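Local coordinates for protein 3-carboxy-cis,cis-muconate cycloisomerase (Pseudomonas putida, PDB 1RE5) that is a mostly helical, tetrameric enzyme of the fumarase/aspartase superfamily whose long helices pack side by side across subunits, at residues P185-L190 against V234-V239; T228-L233 against H321-T326. All blocks are in the same frame, centred on the assembly; numbering follows the deposited sequence.

Contact 1. Residues P185-L190 against V234-V239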
loop_
_atom_site.group_PDB
_atom_site.type_symbol
_atom_site.label_atom_id
_atom_site.label_comp_id
_atom_site.label_asym_id
_atom_site.label_seq_id
_atom_site.Cartn_x
_atom_site.Cartn_y
_atom_site.Cartn_z
ATOM N N PRO D 185 8.999 -20.698 -16.335
ATOM C CA PRO D 185 8.478 -20.903 -17.694
ATOM C C PRO D 185 7.399 -19.908 -18.096
ATOM O O PRO D 185 7.162 -19.667 -19.277
ATOM C CB PRO D 185 7.927 -22.321 -17.630
ATOM C CG PRO D 185 7.424 -22.406 -16.214
ATOM C CD PRO D 185 8.579 -21.797 -15.444
ATOM N N ARG D 186 6.742 -19.344 -17.095
ATOM C CA ARG D 186 5.656 -18.390 -17.285
ATOM C C ARG D 186 6.206 -16.980 -17.519
ATOM O O ARG D 186 5.724 -16.247 -18.380
ATOM C CB ARG D 186 4.804 -18.425 -16.027
ATOM C CG ARG D 186 3.376 -18.098 -16.173
ATOM C CD ARG D 186 2.743 -18.216 -14.795
ATOM N NE ARG D 186 2.621 -19.603 -14.358
ATOM C CZ ARG D 186 2.771 -20.015 -13.100
ATOM N NH1 ARG D 186 3.066 -19.154 -12.136
ATOM N NH2 ARG D 186 2.597 -21.296 -12.798
ATOM N N LEU D 187 7.234 -16.619 -16.760
ATOM C CA LEU D 187 7.838 -15.291 -16.835
ATOM C C LEU D 187 8.733 -15.015 -18.031
ATOM O O LEU D 187 8.632 -13.958 -18.650
ATOM C CB LEU D 187 8.654 -15.018 -15.572
ATOM C CG LEU D 187 9.430 -13.700 -15.569
ATOM C CD1 LEU D 187 8.482 -12.505 -15.420
ATOM C CD2 LEU D 187 10.416 -13.726 -14.424
ATOM N N LEU D 188 9.620 -15.956 -18.339
ATOM C CA LEU D 188 10.563 -15.796 -19.435
ATOM C C LEU D 188 9.949 -16.014 -20.811
ATOM O O LEU D 188 10.250 -16.999 -21.493
ATOM C CB LEU D 188 11.754 -16.737 -19.228
ATOM C CG LEU D 188 12.495 -16.538 -17.899
ATOM C CD1 LEU D 188 13.718 -17.446 -17.813
ATOM C CD2 LEU D 188 12.910 -15.084 -17.778
ATOM N N VAL D 189 9.085 -15.086 -21.212
ATOM C CA VAL D 189 8.434 -15.151 -22.510
ATOM C C VAL D 189 8.786 -13.910 -23.321
ATOM O O VAL D 189 9.172 -12.871 -22.765
ATOM C CB VAL D 189 6.894 -15.242 -22.379
ATOM C CG1 VAL D 189 6.499 -16.599 -21.823
ATOM C CG2 VAL D 189 6.364 -14.106 -21.487
ATOM N N LEU D 190 8.657 -14.034 -24.639
ATOM C CA LEU D 190 8.962 -12.943 -25.546
ATOM C C LEU D 190 7.770 -11.993 -25.668
ATOM O O LEU D 190 6.620 -12.411 -25.512
ATOM C CB LEU D 190 9.297 -13.498 -26.933
ATOM C CG LEU D 190 9.423 -12.442 -28.039
ATOM C CD1 LEU D 190 10.793 -11.774 -27.945
ATOM C CD2 LEU D 190 9.211 -13.090 -29.399
ATOM N N VAL D 234 3.812 -8.962 -12.335
ATOM C CA VAL D 234 3.306 -8.779 -10.990
ATOM C C VAL D 234 3.513 -10.045 -10.159
ATOM O O VAL D 234 3.784 -9.964 -8.963
ATOM C CB VAL D 234 1.831 -8.392 -11.028
ATOM C CG1 VAL D 234 1.296 -8.199 -9.623
ATOM C CG2 VAL D 234 1.682 -7.108 -11.832
ATOM N N GLU D 235 3.400 -11.217 -10.777
ATOM C CA GLU D 235 3.635 -12.449 -10.026
ATOM C C GLU D 235 5.088 -12.534 -9.559
ATOM O O GLU D 235 5.363 -12.901 -8.415
ATOM C CB GLU D 235 3.335 -13.675 -10.865
ATOM C CG GLU D 235 3.947 -14.939 -10.302
ATOM C CD GLU D 235 3.521 -16.166 -11.074
ATOM O OE1 GLU D 235 3.646 -16.168 -12.323
ATOM O OE2 GLU D 235 3.056 -17.128 -10.428
ATOM N N PHE D 236 6.021 -12.209 -10.450
ATOM C CA PHE D 236 7.440 -12.239 -10.104
ATOM C C PHE D 236 7.720 -11.288 -8.941
ATOM O O PHE D 236 8.443 -11.627 -8.004
ATOM C CB PHE D 236 8.291 -11.838 -11.317
ATOM C CG PHE D 236 9.761 -11.766 -11.029
ATOM C CD1 PHE D 236 10.469 -12.900 -10.651
ATOM C CD2 PHE D 236 10.447 -10.562 -11.141
ATOM C CE1 PHE D 236 11.850 -12.832 -10.389
ATOM C CE2 PHE D 236 11.829 -10.485 -10.878
ATOM C CZ PHE D 236 12.525 -11.623 -10.503
ATOM N N ALA D 237 7.139 -10.097 -9.005
ATOM C CA ALA D 237 7.334 -9.101 -7.953
ATOM C C ALA D 237 6.746 -9.614 -6.648
ATOM O O ALA D 237 7.264 -9.368 -5.568
ATOM C CB ALA D 237 6.659 -7.790 -8.345
ATOM N N SER D 238 5.650 -10.339 -6.772
ATOM C CA SER D 238 4.965 -10.885 -5.624
ATOM C C SER D 238 5.802 -11.924 -4.873
ATOM O O SER D 238 5.839 -11.943 -3.647
ATOM C CB SER D 238 3.647 -11.489 -6.086
ATOM O OG SER D 238 3.043 -12.162 -5.017
ATOM N N VAL D 239 6.479 -12.801 -5.600
ATOM C CA VAL D 239 7.301 -13.814 -4.940
ATOM C C VAL D 239 8.475 -13.118 -4.261
ATOM O O VAL D 239 8.867 -13.475 -3.152
ATOM C CB VAL D 239 7.799 -14.883 -5.957
ATOM C CG1 VAL D 239 8.648 -15.934 -5.246
ATOM C CG2 VAL D 239 6.592 -15.553 -6.624
#
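Leu187 and Phe236 bring the two backbones nearest, 7.4 Å between their CA atoms, where the last turn of helix 162-187 lies beside the early turns of helix 231-257. On one flank the contact is ionic. Arg186 reaches Glu235 with one nitrogen: Arg186 NH1 stands 2.6 Å from Glu235 OE2 in a salt bridge and gives a hydrogen bond of 3.0 Å to OE1. That bond is close to straight, 165° at the hydrogen, and meets the syn lone pair of OE1 within the guanidinium plane. Guanidinium and carboxylate are nearly coplanar, although the two side chains cross at about a right angle. The arginine chain runs extended as far as CD and then bends at chi3 (-72°), which turns NH1 toward the carboxylate. On the other flank the contact is apolar. CD2 of Leu187 sits over a face of the Phe236 ring, 4.2 Å from its centroid, a CH-pi contact displaced toward the CG-CD1 bond. CD1 of Leu187 lies beside CB of Phe236, and Leu118 and Leu122 of helix 106-142 also pack against the phenylalanine. The ion pair belongs to a wider intersubunit network: Arg186 NH2 pairs with Glu182 of the second subunit, and Glu235 OE1 with Arg179 of that subunit. With acids and bases alternating in this way, the positive charges of Arg186 and of Arg179 of the second subunit are probably balanced by the two glutamates, tying this helix pair into the subunit interface.

Contact 2. Residues T228-L233 against H321-T326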
loop_
_atom_site.group_PDB
_atom_site.type_symbol
_atom_site.label_atom_id
_atom_site.label_comp_id
_atom_site.label_asym_id
_atom_site.label_seq_id
_atom_site.Cartn_x
_atom_site.Cartn_y
_atom_site.Cartn_z
ATOM N N THR D 228 -0.880 -5.438 -22.517
ATOM C CA THR D 228 -1.687 -4.945 -21.406
ATOM C C THR D 228 -2.202 -6.039 -20.450
ATOM O O THR D 228 -3.183 -5.838 -19.713
ATOM C CB THR D 228 -2.869 -4.069 -21.908
ATOM O OG1 THR D 228 -3.757 -4.842 -22.723
ATOM C CG2 THR D 228 -2.347 -2.911 -22.728
ATOM N N GLN D 229 -1.539 -7.197 -20.483
ATOM C CA GLN D 229 -1.844 -8.308 -19.581
ATOM C C GLN D 229 -0.515 -8.466 -18.824
ATOM O O GLN D 229 0.387 -9.189 -19.274
ATOM C CB GLN D 229 -2.167 -9.579 -20.369
ATOM C CG GLN D 229 -3.493 -9.555 -21.149
ATOM C CD GLN D 229 -4.726 -9.402 -20.264
ATOM O OE1 GLN D 229 -4.675 -9.653 -19.058
ATOM N NE2 GLN D 229 -5.843 -9.002 -20.868
ATOM N N ARG D 230 -0.397 -7.792 -17.679
ATOM C CA ARG D 230 0.852 -7.790 -16.921
ATOM C C ARG D 230 1.005 -8.766 -15.739
ATOM O O ARG D 230 1.953 -8.637 -14.946
ATOM C CB ARG D 230 1.108 -6.364 -16.428
ATOM C CG ARG D 230 0.546 -5.289 -17.341
ATOM C CD ARG D 230 1.300 -5.253 -18.638
ATOM N NE ARG D 230 2.615 -4.645 -18.472
ATOM C CZ ARG D 230 3.600 -4.757 -19.360
ATOM N NH1 ARG D 230 3.417 -5.460 -20.473
ATOM N NH2 ARG D 230 4.764 -4.160 -19.146
ATOM N N ASP D 231 0.116 -9.749 -15.621
ATOM C CA ASP D 231 0.207 -10.673 -14.501
ATOM C C ASP D 231 1.579 -11.324 -14.330
ATOM O O ASP D 231 2.020 -11.554 -13.203
ATOM C CB ASP D 231 -0.849 -11.756 -14.627
ATOM C CG ASP D 231 -0.721 -12.523 -15.908
ATOM O OD1 ASP D 231 -0.470 -13.749 -15.863
ATOM O OD2 ASP D 231 -0.859 -11.879 -16.964
ATOM N N ARG D 232 2.259 -11.622 -15.433
ATOM C CA ARG D 232 3.573 -12.252 -15.347
ATOM C C ARG D 232 4.560 -11.426 -14.522
ATOM O O ARG D 232 5.270 -11.967 -13.663
ATOM C CB ARG D 232 4.146 -12.502 -16.750
ATOM C CG ARG D 232 3.488 -13.662 -17.487
ATOM C CD ARG D 232 4.022 -13.818 -18.907
ATOM N NE ARG D 232 2.932 -13.709 -19.871
ATOM C CZ ARG D 232 2.462 -14.724 -20.583
ATOM N NH1 ARG D 232 2.993 -15.929 -20.451
ATOM N NH2 ARG D 232 1.443 -14.544 -21.401
ATOM N N LEU D 233 4.608 -10.117 -14.766
ATOM C CA LEU D 233 5.541 -9.259 -14.027
ATOM C C LEU D 233 5.114 -9.081 -12.561
ATOM O O LEU D 233 5.945 -9.052 -11.649
ATOM C CB LEU D 233 5.650 -7.887 -14.706
ATOM C CG LEU D 233 6.000 -7.873 -16.201
ATOM C CD1 LEU D 233 6.125 -6.428 -16.698
ATOM C CD2 LEU D 233 7.306 -8.621 -16.425
ATOM N N HIS D 321 3.659 3.210 -17.397
ATOM C CA HIS D 321 4.822 3.994 -17.006
ATOM C C HIS D 321 5.168 3.732 -15.546
ATOM O O HIS D 321 6.333 3.717 -15.178
ATOM C CB HIS D 321 4.554 5.482 -17.203
ATOM C CG HIS D 321 4.407 5.894 -18.638
ATOM N ND1 HIS D 321 3.354 5.485 -19.430
ATOM C CD2 HIS D 321 5.170 6.706 -19.414
ATOM C CE1 HIS D 321 3.471 6.032 -20.630
ATOM N NE2 HIS D 321 4.564 6.778 -20.646
ATOM N N ALA D 322 4.151 3.518 -14.710
ATOM C CA ALA D 322 4.363 3.254 -13.286
ATOM C C ALA D 322 5.201 1.996 -12.994
ATOM O O ALA D 322 5.797 1.882 -11.927
ATOM C CB ALA D 322 3.021 3.142 -12.581
ATOM N N GLU D 323 5.244 1.043 -13.921
ATOM C CA GLU D 323 6.018 -0.177 -13.697
ATOM C C GLU D 323 7.514 0.038 -13.860
ATOM O O GLU D 323 8.311 -0.519 -13.119
ATOM C CB GLU D 323 5.627 -1.277 -14.689
ATOM C CG GLU D 323 4.147 -1.476 -14.938
ATOM C CD GLU D 323 3.892 -2.546 -15.995
ATOM O OE1 GLU D 323 4.854 -2.942 -16.687
ATOM O OE2 GLU D 323 2.731 -2.987 -16.147
ATOM N N TRP D 324 7.890 0.849 -14.841
ATOM C CA TRP D 324 9.293 1.075 -15.183
ATOM C C TRP D 324 10.357 1.105 -14.085
ATOM O O TRP D 324 11.328 0.344 -14.138
ATOM C CB TRP D 324 9.417 2.322 -16.070
ATOM C CG TRP D 324 8.609 2.210 -17.345
ATOM C CD1 TRP D 324 7.879 1.126 -17.773
ATOM C CD2 TRP D 324 8.391 3.243 -18.317
ATOM N NE1 TRP D 324 7.217 1.430 -18.944
ATOM C CE2 TRP D 324 7.514 2.721 -19.297
ATOM C CE3 TRP D 324 8.850 4.560 -18.453
ATOM C CZ2 TRP D 324 7.091 3.471 -20.394
ATOM C CZ3 TRP D 324 8.425 5.306 -19.552
ATOM C CH2 TRP D 324 7.556 4.758 -20.504
ATOM N N GLU D 325 10.194 1.962 -13.093
ATOM C CA GLU D 325 11.192 2.037 -12.038
ATOM C C GLU D 325 10.833 1.183 -10.836
ATOM O O GLU D 325 11.703 0.797 -10.068
ATOM C CB GLU D 325 11.377 3.491 -11.607
ATOM C CG GLU D 325 11.779 4.407 -12.757
ATOM C CD GLU D 325 13.154 4.072 -13.323
ATOM O OE1 GLU D 325 13.420 2.880 -13.621
ATOM O OE2 GLU D 325 13.972 5.009 -13.474
ATOM N N THR D 326 9.553 0.870 -10.681
ATOM C CA THR D 326 9.098 0.083 -9.548
ATOM C C THR D 326 9.633 -1.339 -9.475
ATOM O O THR D 326 10.102 -1.771 -8.425
ATOM C CB THR D 326 7.557 0.038 -9.510
ATOM O OG1 THR D 326 7.055 1.381 -9.520
ATOM C CG2 THR D 326 7.058 -0.677 -8.255
#
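Leu233 and Glu323 are the nearest pair across this contact, with 9.1 Å between their CA atoms, so long side chains span the gap from the start of helix 231-257 to helix 319-347. Arg230, at the N-cap position, meets Glu323 side-on with two nitrogens, one to each carboxylate oxygen. Arg230 NE donates to Glu323 OE2 over 2.9 Å, nearly straight at 168°. Arg230 NH2 donates to Glu323 OE1 over 2.7 Å, and this bond is about as straight. The two planes are only 16° apart. OE2 receives its bond through the syn lone pair; OE1 is met on the syn side but somewhat out of the carboxylate plane. Bends at chi2 and chi3 fold the arginine back, so that its CG also lies near OE2 of the glutamate. The glutamate, by contrast, extends beyond CG and carries its carboxylate straight across the gap. Two bonds between nearly coplanar groups restrict the rotation of both. The CD1 methyl of Leu233 packs in van der Waals contact near OE1 of Glu323, the two side chains crossing at about a right angle. The remaining guanidinium nitrogen, NH1 of Arg230, forms a salt bridge with Asp111, giving this buried arginine two acidic partners. Within 321-326, Thr326 OG1 donates to the carbonyl oxygen of Ala322. Helix 106-142 supplies Asp111 as well as Leu114 and Leu118, the apolar neighbours of Leu233, and Leu305 of helix 286-307 touches Glu323; the ion pair thus lies where four helices of the subunit's bundle come together.

Helix 231-257 is common to both contacts, whose centres lie 11 Å apart: 228-233 leads directly into 234-239. Both are largely buried and join an arginine to a glutamate, but the grips differ. In contact 1 a single nitrogen serves both carboxylate oxygens, and each charged partner has a further one in the second subunit; in contact 2 two nitrogens take one oxygen each, and the arginine's other acidic partner lies in its own chain. Contact 1 adds a CH-pi contact to its ion pair, while contact 2 rests almost wholly on the ion pair. The contacts meet at Arg232, which packs against Val189 and the end of helix 162-187, and at Leu187 against Leu233.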